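Local structure of TSC1 N-terminal domain (7A0M) at residues 30-35 with 79-84; 59-64 with 73-78; 234-239 with 246-251; 272-277 with 324-329. The protein forms the N-terminal helical domain of TSC1, which probably binds lysosomal phosphoinositides and helps bring the TSC complex to lysosomes to regulate mTORC1. All coordinates share one frame; numbering follows the deposited sequence.

From the N terminus, contact 1 joins helix 29-41 to helix 69-81 and closes a loop that is almost wholly helical. Contact 2 is nested inside that loop, pairing helix 45-65 with the same helix 69-81, which is thus gripped at two levels. The chain then passes through several further helices to contact 3, which closes a loop of only six residues between helix 228-238 and helix 242-255. Contact 4 follows in series, closing a longer loop of 46 residues with little helix between helix 267-278 and helix 323-333. Contacts 3 and 4 touch through Arg276, whereas contacts 1 and 3 lie on opposite sides of the chain's centre, their centres about 49 Å apart.

Contact 1 of 4, residues 30-35 with 79-84; sequences DLDAII and LRQLRP
Ile35 and Asp32 meet Gln81 and Leu82 in a partly buried contact near the N terminus, joining helix 29-41 to the C-terminal end of helix 69-81 and the residue that follows. The backbones come nearest at Ile35 and Leu82, with their CA atoms 7.1 Å apart. Both branches of the isoleucine are used. Its CG2, anti to the backbone N, lies 4.1 Å from Leu82 CD2, and the two side chains cross at about a right angle. The longer branch, beside the backbone N (chi1 -69°), brings Ile35 CD1 to 4.0 Å from Gln81 CB, so that the aliphatic root of the glutamine is part of the apolar patch. Beyond CG the glutamine chain is extended and carries its amide group across to the carboxylate of Asp32, the two planes turned 50° apart. This polar end forms the more open margin of the contact, bordered by Pro27, which touches both Asp32 and Gln81. Ile35 also packs on Leu12 of helix 9-21. The arrangement, with helices 29-41 and 69-81 side by side though not consecutive in the chain, is consistent with an elongated all-helical, alpha-solenoid-like domain.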
loop_
_atom_site.group_PDB
_atom_site.type_symbol
_atom_site.label_atom_id
_atom_site.label_comp_id
_atom_site.label_asym_id
_atom_site.label_seq_id
_atom_site.Cartn_x
_atom_site.Cartn_y
_atom_site.Cartn_z
ATOM N N ASP B 30 17.204 -69.198 4.261
ATOM C CA ASP B 30 16.408 -70.289 3.713
ATOM C C ASP B 30 14.917 -69.987 3.687
ATOM O O ASP B 30 14.171 -70.684 2.991
ATOM C CB ASP B 30 16.658 -71.576 4.502
ATOM C CG ASP B 30 18.054 -72.127 4.289
ATOM O OD1 ASP B 30 18.709 -71.732 3.302
ATOM O OD2 ASP B 30 18.497 -72.961 5.105
ATOM N N LEU B 31 14.463 -68.969 4.418
ATOM C CA LEU B 31 13.040 -68.653 4.418
ATOM C C LEU B 31 12.630 -67.855 3.188
ATOM O O LEU B 31 11.594 -68.145 2.579
ATOM C CB LEU B 31 12.670 -67.860 5.663
ATOM C CG LEU B 31 13.004 -68.353 7.057
ATOM C CD1 LEU B 31 12.474 -67.268 7.920
ATOM C CD2 LEU B 31 12.326 -69.661 7.377
ATOM N N ASP B 32 13.407 -66.828 2.829
ATOM C CA ASP B 32 13.041 -65.997 1.688
ATOM C C ASP B 32 13.045 -66.795 0.392
ATOM O O ASP B 32 12.260 -66.505 -0.516
ATOM C CB ASP B 32 13.985 -64.799 1.566
ATOM C CG ASP B 32 14.031 -63.953 2.826
ATOM O OD1 ASP B 32 12.973 -63.734 3.453
ATOM O OD2 ASP B 32 15.132 -63.483 3.180
ATOM N N ALA B 33 13.917 -67.801 0.289
ATOM C CA ALA B 33 13.982 -68.601 -0.927
ATOM C C ALA B 33 12.709 -69.407 -1.139
ATOM O O ALA B 33 12.187 -69.464 -2.257
ATOM C CB ALA B 33 15.197 -69.527 -0.880
ATOM N N ILE B 34 12.194 -70.038 -0.082
ATOM C CA ILE B 34 10.964 -70.812 -0.212
ATOM C C ILE B 34 9.785 -69.896 -0.526
ATOM O O ILE B 34 8.898 -70.249 -1.313
ATOM C CB ILE B 34 10.712 -71.645 1.055
ATOM C CG1 ILE B 34 11.907 -72.553 1.343
ATOM C CG2 ILE B 34 9.492 -72.514 0.865
ATOM C CD1 ILE B 34 11.760 -73.367 2.611
ATOM N N ILE B 35 9.752 -68.711 0.089
ATOM C CA ILE B 35 8.664 -67.765 -0.150
ATOM C C ILE B 35 8.628 -67.347 -1.616
ATOM O O ILE B 35 7.562 -67.316 -2.244
ATOM C CB ILE B 35 8.801 -66.541 0.775
ATOM C CG1 ILE B 35 8.541 -66.933 2.230
ATOM C CG2 ILE B 35 7.849 -65.436 0.347
ATOM C CD1 ILE B 35 8.626 -65.782 3.206
ATOM N N LEU B 79 4.710 -61.517 7.334
ATOM C CA LEU B 79 3.474 -61.057 6.716
ATOM C C LEU B 79 3.742 -60.097 5.564
ATOM O O LEU B 79 2.969 -60.058 4.600
ATOM C CB LEU B 79 2.582 -60.412 7.773
ATOM C CG LEU B 79 1.116 -60.201 7.413
ATOM C CD1 LEU B 79 0.496 -61.504 6.936
ATOM C CD2 LEU B 79 0.386 -59.691 8.636
ATOM N N ARG B 80 4.823 -59.318 5.644
ATOM C CA ARG B 80 5.169 -58.415 4.550
ATOM C C ARG B 80 5.563 -59.191 3.300
ATOM O O ARG B 80 5.128 -58.856 2.192
ATOM C CB ARG B 80 6.293 -57.472 4.983
ATOM C CG ARG B 80 5.882 -56.497 6.073
ATOM C CD ARG B 80 7.050 -55.689 6.614
ATOM N NE ARG B 80 7.823 -55.043 5.558
ATOM C CZ ARG B 80 9.017 -54.490 5.745
ATOM N NH1 ARG B 80 9.576 -54.501 6.948
ATOM N NH2 ARG B 80 9.655 -53.926 4.729
ATOM N N GLN B 81 6.388 -60.228 3.455
ATOM C CA GLN B 81 6.853 -60.981 2.296
ATOM C C GLN B 81 5.741 -61.820 1.676
ATOM O O GLN B 81 5.718 -62.005 0.454
ATOM C CB GLN B 81 8.022 -61.878 2.690
ATOM C CG GLN B 81 9.204 -61.143 3.289
ATOM C CD GLN B 81 10.331 -62.088 3.627
ATOM O OE1 GLN B 81 10.457 -63.149 3.019
ATOM N NE2 GLN B 81 11.158 -61.713 4.597
ATOM N N LEU B 82 4.821 -62.333 2.490
ATOM C CA LEU B 82 3.731 -63.166 2.001
ATOM C C LEU B 82 2.506 -62.361 1.594
ATOM O O LEU B 82 1.500 -62.953 1.190
ATOM C CB LEU B 82 3.334 -64.198 3.062
ATOM C CG LEU B 82 4.239 -65.423 3.200
ATOM C CD1 LEU B 82 3.832 -66.256 4.404
ATOM C CD2 LEU B 82 4.198 -66.258 1.930
ATOM N N ARG B 83 2.568 -61.036 1.700
ATOM C CA ARG B 83 1.440 -60.189 1.319
ATOM C C ARG B 83 0.947 -60.399 -0.110
ATOM O O ARG B 83 -0.280 -60.453 -0.300
ATOM C CB ARG B 83 1.817 -58.718 1.537
ATOM C CG ARG B 83 0.712 -57.737 1.203
ATOM C CD ARG B 83 1.187 -56.316 1.424
ATOM N NE ARG B 83 2.334 -56.017 0.571
ATOM C CZ ARG B 83 2.251 -55.672 -0.710
ATOM N NH1 ARG B 83 1.070 -55.583 -1.306
ATOM N NH2 ARG B 83 3.355 -55.422 -1.401
ATOM N N PRO B 84 1.798 -60.509 -1.140
ATOM C CA PRO B 84 1.255 -60.718 -2.493
ATOM C C PRO B 84 0.458 -62.000 -2.630
ATOM O O PRO B 84 -0.463 -62.065 -3.454
ATOM C CB PRO B 84 2.510 -60.742 -3.375
ATOM C CG PRO B 84 3.524 -59.978 -2.611
ATOM C CD PRO B 84 3.260 -60.310 -1.174
#

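Contact 2 of 4, residues 59-64 with 73-78; sequences AIWDKA and AAFVAV
Phe75 and Trp61 make the tight part of this buried contact, and their rings meet obliquely. The six-membered ring of Trp61 and the ring of Phe75 have centroids 5.0 Å apart and planes inclined at 46°. The approach is made by one corner of the indole: Trp61 CE3 sits over a face of the phenyl ring, displaced toward its rim, and is 3.5 Å from Phe75 CD2. The neighbouring Trp61 CZ3 follows at 3.7 Å from the same CD2. Phe75 reaches across because its CG is anti to the backbone N (chi1 -177°), which extends the ring from helix 69-81 toward helix 45-65. These are consecutive helices joined by a very short turn, making a helical hairpin, and the two aromatic side chains meet between its arms. With an alanine here in place of Phe75, the CE3 corner of Trp61 would probably lose the ring face it rests on and a gap would open between the helices. Around the pair, Tyr72 meets the Trp61 ring and Trp95 meets that of Phe75, which extends the aromatic cluster toward helix 89-105. The packing is looser on the side of Ile60, where CG2 comes no nearer than 4.5 Å to Phe75 CE1; Ile60 also touches Ile20 of helix 9-21. Looser still is the outer side of helix 45-65, where Asp62 and Lys63 are turned to solvent on a stretch whose backbone widens into a pi-type turn at 61-64.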
loop_
_atom_site.group_PDB
_atom_site.type_symbol
_atom_site.label_atom_id
_atom_site.label_comp_id
_atom_site.label_asym_id
_atom_site.label_seq_id
_atom_site.Cartn_x
_atom_site.Cartn_y
_atom_site.Cartn_z
ATOM N N ALA B 59 -3.440 -69.459 12.341
ATOM C CA ALA B 59 -3.107 -70.496 13.314
ATOM C C ALA B 59 -1.788 -70.197 14.008
ATOM O O ALA B 59 -1.676 -70.338 15.231
ATOM C CB ALA B 59 -3.049 -71.870 12.644
ATOM N N ILE B 60 -0.766 -69.803 13.240
ATOM C CA ILE B 60 0.529 -69.473 13.831
ATOM C C ILE B 60 0.379 -68.325 14.820
ATOM O O ILE B 60 0.922 -68.354 15.932
ATOM C CB ILE B 60 1.545 -69.127 12.726
ATOM C CG1 ILE B 60 1.868 -70.350 11.869
ATOM C CG2 ILE B 60 2.815 -68.551 13.316
ATOM C CD1 ILE B 60 2.677 -70.029 10.632
ATOM N N TRP B 61 -0.364 -67.293 14.419
ATOM C CA TRP B 61 -0.594 -66.137 15.279
ATOM C C TRP B 61 -1.268 -66.542 16.585
ATOM O O TRP B 61 -0.870 -66.094 17.667
ATOM C CB TRP B 61 -1.431 -65.105 14.527
ATOM C CG TRP B 61 -1.842 -63.916 15.348
ATOM C CD1 TRP B 61 -3.046 -63.711 15.958
ATOM C CD2 TRP B 61 -1.046 -62.760 15.634
ATOM N NE1 TRP B 61 -3.049 -62.497 16.601
ATOM C CE2 TRP B 61 -1.831 -61.897 16.424
ATOM C CE3 TRP B 61 0.255 -62.373 15.302
ATOM C CZ2 TRP B 61 -1.356 -60.671 16.888
ATOM C CZ3 TRP B 61 0.724 -61.156 15.766
ATOM C CH2 TRP B 61 -0.076 -60.323 16.553
ATOM N N ASP B 62 -2.309 -67.374 16.504
ATOM C CA ASP B 62 -3.025 -67.777 17.713
ATOM C C ASP B 62 -2.160 -68.654 18.610
ATOM O O ASP B 62 -1.996 -68.370 19.803
ATOM C CB ASP B 62 -4.311 -68.513 17.349
ATOM C CG ASP B 62 -5.221 -68.717 18.546
ATOM O OD1 ASP B 62 -5.671 -67.714 19.139
ATOM O OD2 ASP B 62 -5.481 -69.886 18.901
ATOM N N LYS B 63 -1.598 -69.730 18.061
ATOM C CA LYS B 63 -0.919 -70.709 18.903
ATOM C C LYS B 63 0.501 -70.304 19.276
ATOM O O LYS B 63 1.025 -70.802 20.279
ATOM C CB LYS B 63 -0.898 -72.085 18.232
ATOM C CG LYS B 63 -2.274 -72.678 17.960
ATOM C CD LYS B 63 -2.165 -74.015 17.233
ATOM C CE LYS B 63 -3.535 -74.635 16.994
ATOM N NZ LYS B 63 -3.459 -75.845 16.125
ATOM N N ALA B 64 1.145 -69.443 18.494
ATOM C CA ALA B 64 2.569 -69.189 18.670
ATOM C C ALA B 64 2.953 -67.721 18.783
ATOM O O ALA B 64 4.022 -67.435 19.335
ATOM C CB ALA B 64 3.370 -69.817 17.519
ATOM N N ALA B 73 7.406 -58.596 15.744
ATOM C CA ALA B 73 8.258 -57.988 14.729
ATOM C C ALA B 73 8.681 -59.018 13.693
ATOM O O ALA B 73 8.736 -58.721 12.495
ATOM C CB ALA B 73 9.480 -57.346 15.385
ATOM N N ALA B 74 8.998 -60.235 14.142
ATOM C CA ALA B 74 9.302 -61.312 13.209
ATOM C C ALA B 74 8.076 -61.686 12.385
ATOM O O ALA B 74 8.180 -61.904 11.172
ATOM C CB ALA B 74 9.833 -62.527 13.967
ATOM N N PHE B 75 6.906 -61.762 13.028
ATOM C CA PHE B 75 5.681 -62.117 12.318
ATOM C C PHE B 75 5.321 -61.074 11.266
ATOM O O PHE B 75 4.827 -61.420 10.185
ATOM C CB PHE B 75 4.531 -62.294 13.310
ATOM C CG PHE B 75 3.246 -62.742 12.678
ATOM C CD1 PHE B 75 3.051 -64.072 12.342
ATOM C CD2 PHE B 75 2.227 -61.837 12.431
ATOM C CE1 PHE B 75 1.868 -64.488 11.761
ATOM C CE2 PHE B 75 1.041 -62.247 11.852
ATOM C CZ PHE B 75 0.861 -63.574 11.516
ATOM N N VAL B 76 5.554 -59.794 11.561
ATOM C CA VAL B 76 5.257 -58.752 10.582
ATOM C C VAL B 76 6.166 -58.893 9.368
ATOM O O VAL B 76 5.729 -58.710 8.226
ATOM C CB VAL B 76 5.375 -57.358 11.225
ATOM C CG1 VAL B 76 5.214 -56.272 10.173
ATOM C CG2 VAL B 76 4.330 -57.187 12.313
ATOM N N ALA B 77 7.436 -59.236 9.593
ATOM C CA ALA B 77 8.357 -59.446 8.480
ATOM C C ALA B 77 7.874 -60.576 7.582
ATOM O O ALA B 77 7.958 -60.482 6.351
ATOM C CB ALA B 77 9.762 -59.737 9.005
ATOM N N VAL B 78 7.373 -61.658 8.180
ATOM C CA VAL B 78 6.811 -62.749 7.392
ATOM C C VAL B 78 5.559 -62.293 6.659
ATOM O O VAL B 78 5.346 -62.637 5.490
ATOM C CB VAL B 78 6.508 -63.952 8.299
ATOM C CG1 VAL B 78 6.079 -65.133 7.467
ATOM C CG2 VAL B 78 7.716 -64.302 9.131
#

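Contact 3 of 4, residues 234-239 with 246-251; sequences QSLQKD and NLALIA
The helical segments 234-238 and 246-251 run roughly antiparallel, with a signed crossing angle of -142° and an axial approach of 9.1 Å, and come closest where Leu236 faces Ala248, whose CA atoms are 6.5 Å apart. The small methyl of Ala248 lets the larger leucine settle against the opposing backbone: Leu236 CG lies 3.9 Å from Ala248 CB. Its CD2 branch goes further, passing beside the alanine to lie 3.7 Å from Leu249 N. Leu236 CD2 is also 3.9 Å from Leu249 CB and from Leu249 CD1. With CG beside the backbone N (chi1 -72°), Leu236 directs its CD2 branch between Ala248 and Leu249. Ser235 OG touches Ala248 CB more loosely, at 4.1 Å. Polar groups are dealt with away from the apolar centre. Along the far side of helix 228-238, Lys238 NZ bonds to Gln234 OE1 at 2.8 Å, one turn back, the ammonium group tilted 31° from the carbonyl plane. At the end of this helix the carboxylate of buried Asp239 forms a salt bridge with Arg202 and accepts bonds from Trp306 and Val309 N, while Arg276 takes up the carbonyls of Leu236 and Asp239. The helices of this hairpin are therefore held to each other here by the fit of aliphatic groups, whereas the buried charge beside them is probably balanced largely by Arg202 and by the N-H groups gathered on Asp239 OD1.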
loop_
_atom_site.group_PDB
_atom_site.type_symbol
_atom_site.label_atom_id
_atom_site.label_comp_id
_atom_site.label_asym_id
_atom_site.label_seq_id
_atom_site.Cartn_x
_atom_site.Cartn_y
_atom_site.Cartn_z
ATOM N N GLN B 234 -17.918 -22.815 9.158
ATOM C CA GLN B 234 -18.939 -22.837 10.200
ATOM C C GLN B 234 -18.328 -22.631 11.581
ATOM O O GLN B 234 -18.908 -21.937 12.425
ATOM C CB GLN B 234 -19.715 -24.151 10.135
ATOM C CG GLN B 234 -20.948 -24.203 11.011
ATOM C CD GLN B 234 -22.012 -25.125 10.453
ATOM O OE1 GLN B 234 -23.082 -25.285 11.041
ATOM N NE2 GLN B 234 -21.739 -25.712 9.291
ATOM N N SER B 235 -17.164 -23.234 11.835
ATOM C CA SER B 235 -16.457 -22.980 13.087
ATOM C C SER B 235 -16.048 -21.516 13.198
ATOM O O SER B 235 -16.151 -20.913 14.273
ATOM C CB SER B 235 -15.234 -23.888 13.193
ATOM O OG SER B 235 -14.487 -23.605 14.365
ATOM N N LEU B 236 -15.579 -20.930 12.094
ATOM C CA LEU B 236 -15.167 -19.530 12.107
ATOM C C LEU B 236 -16.338 -18.595 12.386
ATOM O O LEU B 236 -16.138 -17.490 12.904
ATOM C CB LEU B 236 -14.507 -19.175 10.775
ATOM C CG LEU B 236 -13.113 -19.762 10.537
ATOM C CD1 LEU B 236 -12.783 -19.778 9.056
ATOM C CD2 LEU B 236 -12.066 -18.973 11.305
ATOM N N GLN B 237 -17.560 -19.011 12.052
ATOM C CA GLN B 237 -18.733 -18.169 12.253
ATOM C C GLN B 237 -19.387 -18.360 13.614
ATOM O O GLN B 237 -20.040 -17.435 14.109
ATOM C CB GLN B 237 -19.782 -18.439 11.170
ATOM C CG GLN B 237 -19.408 -17.967 9.779
ATOM C CD GLN B 237 -20.514 -18.234 8.777
ATOM O OE1 GLN B 237 -20.293 -18.849 7.735
ATOM N NE2 GLN B 237 -21.717 -17.768 9.089
ATOM N N LYS B 238 -19.235 -19.530 14.231
ATOM C CA LYS B 238 -20.031 -19.871 15.405
ATOM C C LYS B 238 -19.213 -20.137 16.657
ATOM O O LYS B 238 -19.629 -19.733 17.746
ATOM C CB LYS B 238 -20.900 -21.103 15.111
ATOM C CG LYS B 238 -21.888 -20.916 13.974
ATOM C CD LYS B 238 -22.596 -22.221 13.654
ATOM C CE LYS B 238 -23.562 -22.060 12.492
ATOM N NZ LYS B 238 -24.466 -23.235 12.367
ATOM N N ASP B 239 -18.073 -20.817 16.547
ATOM C CA ASP B 239 -17.292 -21.143 17.732
ATOM C C ASP B 239 -16.849 -19.873 18.451
ATOM O O ASP B 239 -16.603 -18.833 17.835
ATOM C CB ASP B 239 -16.078 -21.994 17.362
ATOM C CG ASP B 239 -16.452 -23.428 17.037
ATOM O OD1 ASP B 239 -17.513 -23.886 17.509
ATOM O OD2 ASP B 239 -15.681 -24.101 16.321
ATOM N N ASN B 246 -8.874 -19.509 15.813
ATOM C CA ASN B 246 -7.560 -19.219 15.247
ATOM C C ASN B 246 -6.996 -20.426 14.506
ATOM O O ASN B 246 -6.387 -20.275 13.440
ATOM C CB ASN B 246 -6.600 -18.770 16.348
ATOM C CG ASN B 246 -5.287 -18.251 15.798
ATOM O OD1 ASN B 246 -5.242 -17.206 15.150
ATOM N ND2 ASN B 246 -4.207 -18.980 16.057
ATOM N N LEU B 247 -7.180 -21.628 15.057
ATOM C CA LEU B 247 -6.784 -22.840 14.346
ATOM C C LEU B 247 -7.527 -22.970 13.022
ATOM O O LEU B 247 -6.920 -23.238 11.978
ATOM C CB LEU B 247 -7.031 -24.069 15.220
ATOM C CG LEU B 247 -6.016 -24.351 16.326
ATOM C CD1 LEU B 247 -6.374 -25.635 17.053
ATOM C CD2 LEU B 247 -4.610 -24.429 15.755
ATOM N N ALA B 248 -8.852 -22.793 13.049
ATOM C CA ALA B 248 -9.639 -22.849 11.821
ATOM C C ALA B 248 -9.176 -21.803 10.816
ATOM O O ALA B 248 -9.157 -22.059 9.606
ATOM C CB ALA B 248 -11.121 -22.665 12.139
ATOM N N LEU B 249 -8.798 -20.617 11.297
ATOM C CA LEU B 249 -8.358 -19.565 10.388
ATOM C C LEU B 249 -7.019 -19.916 9.750
ATOM O O LEU B 249 -6.804 -19.650 8.562
ATOM C CB LEU B 249 -8.271 -18.231 11.129
ATOM C CG LEU B 249 -8.157 -16.995 10.236
ATOM C CD1 LEU B 249 -9.383 -16.876 9.343
ATOM C CD2 LEU B 249 -7.976 -15.739 11.074
ATOM N N ILE B 250 -6.109 -20.514 10.522
ATOM C CA ILE B 250 -4.831 -20.942 9.963
ATOM C C ILE B 250 -5.053 -21.985 8.876
ATOM O O ILE B 250 -4.426 -21.936 7.811
ATOM C CB ILE B 250 -3.904 -21.472 11.074
ATOM C CG1 ILE B 250 -3.479 -20.333 12.002
ATOM C CG2 ILE B 250 -2.682 -22.155 10.477
ATOM C CD1 ILE B 250 -2.637 -20.785 13.177
ATOM N N ALA B 251 -5.954 -22.938 9.124
ATOM C CA ALA B 251 -6.270 -23.936 8.107
ATOM C C ALA B 251 -6.862 -23.287 6.864
ATOM O O ALA B 251 -6.502 -23.646 5.737
ATOM C CB ALA B 251 -7.229 -24.982 8.677
#

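Contact 4 of 4, residues 272-277 with 324-329; sequences NIYARL and PEYFTI
Tyr326 meets Tyr274 and Ile273 in apolar contacts between its ring and their aliphatic atoms. Tyr326 CE2 lies 3.7 Å from Tyr274 CB, and the amide N of Tyr274 meets the ring at its edge, in plane. Ile273 approaches the same corner, with CG2 4.1 Å from Tyr326 CE2. Among aromatic contacts, Tyr274 and Phe327 form an oblique pair, centroids 5.8 Å apart and planes at 55°. Tyr274 CE1 lies 3.7 Å from Phe327 CD2, at the edge of the phenyl ring and in its plane, and Tyr274 OH is nearer still, 3.6 Å from Phe327 CD2; CG of either residue is anti to its own backbone N, which swings both rings to a common side. Polar ends are satisfied beyond the pair: Tyr326 OH bonds to Leu270 O and Tyr274 OH to Ser369 OG. A phenylalanine in place of Tyr326 is likely to leave Leu270 O without this side-chain donor and the ring less firmly fixed. Segments 272-277 and 324-329 run nearly antiparallel (154°). Leu249 and Leu252 of helix 242-255 pack on Tyr326, while Phe338 of helix 335-343 and Phe372 of helix 357-373 pack against Tyr274 and Phe327, and Phe327 also touches Tyr383 of the second subunit.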
loop_
_atom_site.group_PDB
_atom_site.type_symbol
_atom_site.label_atom_id
_atom_site.label_comp_id
_atom_site.label_asym_id
_atom_site.label_seq_id
_atom_site.Cartn_x
_atom_site.Cartn_y
_atom_site.Cartn_z
ATOM N N ASN B 272 -17.737 -11.923 5.723
ATOM C CA ASN B 272 -18.406 -11.841 7.018
ATOM C C ASN B 272 -17.555 -12.435 8.131
ATOM O O ASN B 272 -17.597 -11.949 9.268
ATOM C CB ASN B 272 -19.764 -12.539 6.955
ATOM C CG ASN B 272 -20.789 -11.752 6.160
ATOM O OD1 ASN B 272 -20.661 -10.539 5.986
ATOM N ND2 ASN B 272 -21.816 -12.440 5.674
ATOM N N ILE B 273 -16.789 -13.487 7.831
ATOM C CA ILE B 273 -15.887 -14.057 8.828
ATOM C C ILE B 273 -14.835 -13.036 9.240
ATOM O O ILE B 273 -14.520 -12.893 10.428
ATOM C CB ILE B 273 -15.244 -15.351 8.293
ATOM C CG1 ILE B 273 -16.288 -16.466 8.201
ATOM C CG2 ILE B 273 -14.078 -15.781 9.175
ATOM C CD1 ILE B 273 -15.772 -17.732 7.554
ATOM N N TYR B 274 -14.281 -12.305 8.269
ATOM C CA TYR B 274 -13.311 -11.262 8.590
ATOM C C TYR B 274 -13.918 -10.202 9.502
ATOM O O TYR B 274 -13.279 -9.762 10.465
ATOM C CB TYR B 274 -12.778 -10.621 7.308
ATOM C CG TYR B 274 -12.086 -9.297 7.539
ATOM C CD1 TYR B 274 -10.769 -9.248 7.974
ATOM C CD2 TYR B 274 -12.749 -8.095 7.320
ATOM C CE1 TYR B 274 -10.134 -8.041 8.190
ATOM C CE2 TYR B 274 -12.121 -6.884 7.534
ATOM C CZ TYR B 274 -10.814 -6.863 7.967
ATOM O OH TYR B 274 -10.184 -5.657 8.179
ATOM N N ALA B 275 -15.149 -9.777 9.209
ATOM C CA ALA B 275 -15.791 -8.749 10.024
ATOM C C ALA B 275 -16.048 -9.245 11.442
ATOM O O ALA B 275 -15.909 -8.481 12.405
ATOM C CB ALA B 275 -17.091 -8.295 9.366
ATOM N N ARG B 276 -16.428 -10.516 11.592
ATOM C CA ARG B 276 -16.657 -11.065 12.925
ATOM C C ARG B 276 -15.367 -11.095 13.732
ATOM O O ARG B 276 -15.337 -10.682 14.898
ATOM C CB ARG B 276 -17.251 -12.471 12.832
ATOM C CG ARG B 276 -17.598 -13.050 14.195
ATOM C CD ARG B 276 -17.584 -14.568 14.203
ATOM N NE ARG B 276 -18.042 -15.093 15.487
ATOM C CZ ARG B 276 -17.759 -16.309 15.944
ATOM N NH1 ARG B 276 -17.006 -17.133 15.229
ATOM N NH2 ARG B 276 -18.221 -16.697 17.125
ATOM N N LEU B 277 -14.286 -11.591 13.127
ATOM C CA LEU B 277 -13.014 -11.672 13.835
ATOM C C LEU B 277 -12.423 -10.291 14.085
ATOM O O LEU B 277 -11.665 -10.106 15.045
ATOM C CB LEU B 277 -12.031 -12.539 13.049
ATOM C CG LEU B 277 -12.546 -13.929 12.660
ATOM C CD1 LEU B 277 -11.432 -14.786 12.073
ATOM C CD2 LEU B 277 -13.199 -14.619 13.848
ATOM N N PRO B 324 -4.416 -10.795 10.765
ATOM C CA PRO B 324 -3.693 -10.041 9.722
ATOM C C PRO B 324 -3.378 -10.863 8.485
ATOM O O PRO B 324 -3.492 -10.354 7.363
ATOM C CB PRO B 324 -2.414 -9.588 10.442
ATOM C CG PRO B 324 -2.780 -9.558 11.875
ATOM C CD PRO B 324 -3.740 -10.689 12.073
ATOM N N GLU B 325 -2.978 -12.124 8.658
ATOM C CA GLU B 325 -2.717 -12.979 7.504
ATOM C C GLU B 325 -3.990 -13.259 6.716
ATOM O O GLU B 325 -3.930 -13.469 5.499
ATOM C CB GLU B 325 -2.068 -14.288 7.958
ATOM C CG GLU B 325 -0.682 -14.125 8.576
ATOM C CD GLU B 325 -0.721 -13.670 10.025
ATOM O OE1 GLU B 325 -1.813 -13.309 10.512
ATOM O OE2 GLU B 325 0.343 -13.669 10.678
ATOM N N TYR B 326 -5.144 -13.267 7.387
ATOM C CA TYR B 326 -6.407 -13.470 6.683
ATOM C C TYR B 326 -6.747 -12.270 5.809
ATOM O O TYR B 326 -7.240 -12.432 4.687
ATOM C CB TYR B 326 -7.525 -13.748 7.688
ATOM C CG TYR B 326 -8.836 -14.157 7.058
ATOM C CD1 TYR B 326 -8.877 -15.109 6.048
ATOM C CD2 TYR B 326 -10.036 -13.601 7.483
ATOM C CE1 TYR B 326 -10.076 -15.490 5.473
ATOM C CE2 TYR B 326 -11.239 -13.976 6.915
ATOM C CZ TYR B 326 -11.253 -14.922 5.911
ATOM O OH TYR B 326 -12.448 -15.297 5.342
ATOM N N PHE B 327 -6.498 -11.056 6.309
ATOM C CA PHE B 327 -6.652 -9.865 5.478
ATOM C C PHE B 327 -5.764 -9.945 4.244
ATOM O O PHE B 327 -6.195 -9.611 3.134
ATOM C CB PHE B 327 -6.330 -8.612 6.296
ATOM C CG PHE B 327 -6.550 -7.317 5.554
ATOM C CD1 PHE B 327 -5.595 -6.825 4.674
ATOM C CD2 PHE B 327 -7.707 -6.581 5.753
ATOM C CE1 PHE B 327 -5.798 -5.637 3.998
ATOM C CE2 PHE B 327 -7.913 -5.389 5.079
ATOM C CZ PHE B 327 -6.958 -4.917 4.202
ATOM N N THR B 328 -4.515 -10.384 4.423
ATOM C CA THR B 328 -3.573 -10.443 3.311
ATOM C C THR B 328 -4.049 -11.400 2.225
ATOM O O THR B 328 -3.980 -11.081 1.032
ATOM C CB THR B 328 -2.192 -10.855 3.823
ATOM O OG1 THR B 328 -1.646 -9.799 4.623
ATOM C CG2 THR B 328 -1.250 -11.146 2.663
ATOM N N ILE B 329 -4.550 -12.574 2.615
ATOM C CA ILE B 329 -4.941 -13.560 1.614
ATOM C C ILE B 329 -6.238 -13.146 0.924
ATOM O O ILE B 329 -6.415 -13.399 -0.274
ATOM C CB ILE B 329 -5.040 -14.964 2.246
ATOM C CG1 ILE B 329 -5.060 -16.042 1.160
ATOM C CG2 ILE B 329 -6.262 -15.090 3.147
ATOM C CD1 ILE B 329 -3.814 -16.056 0.300
#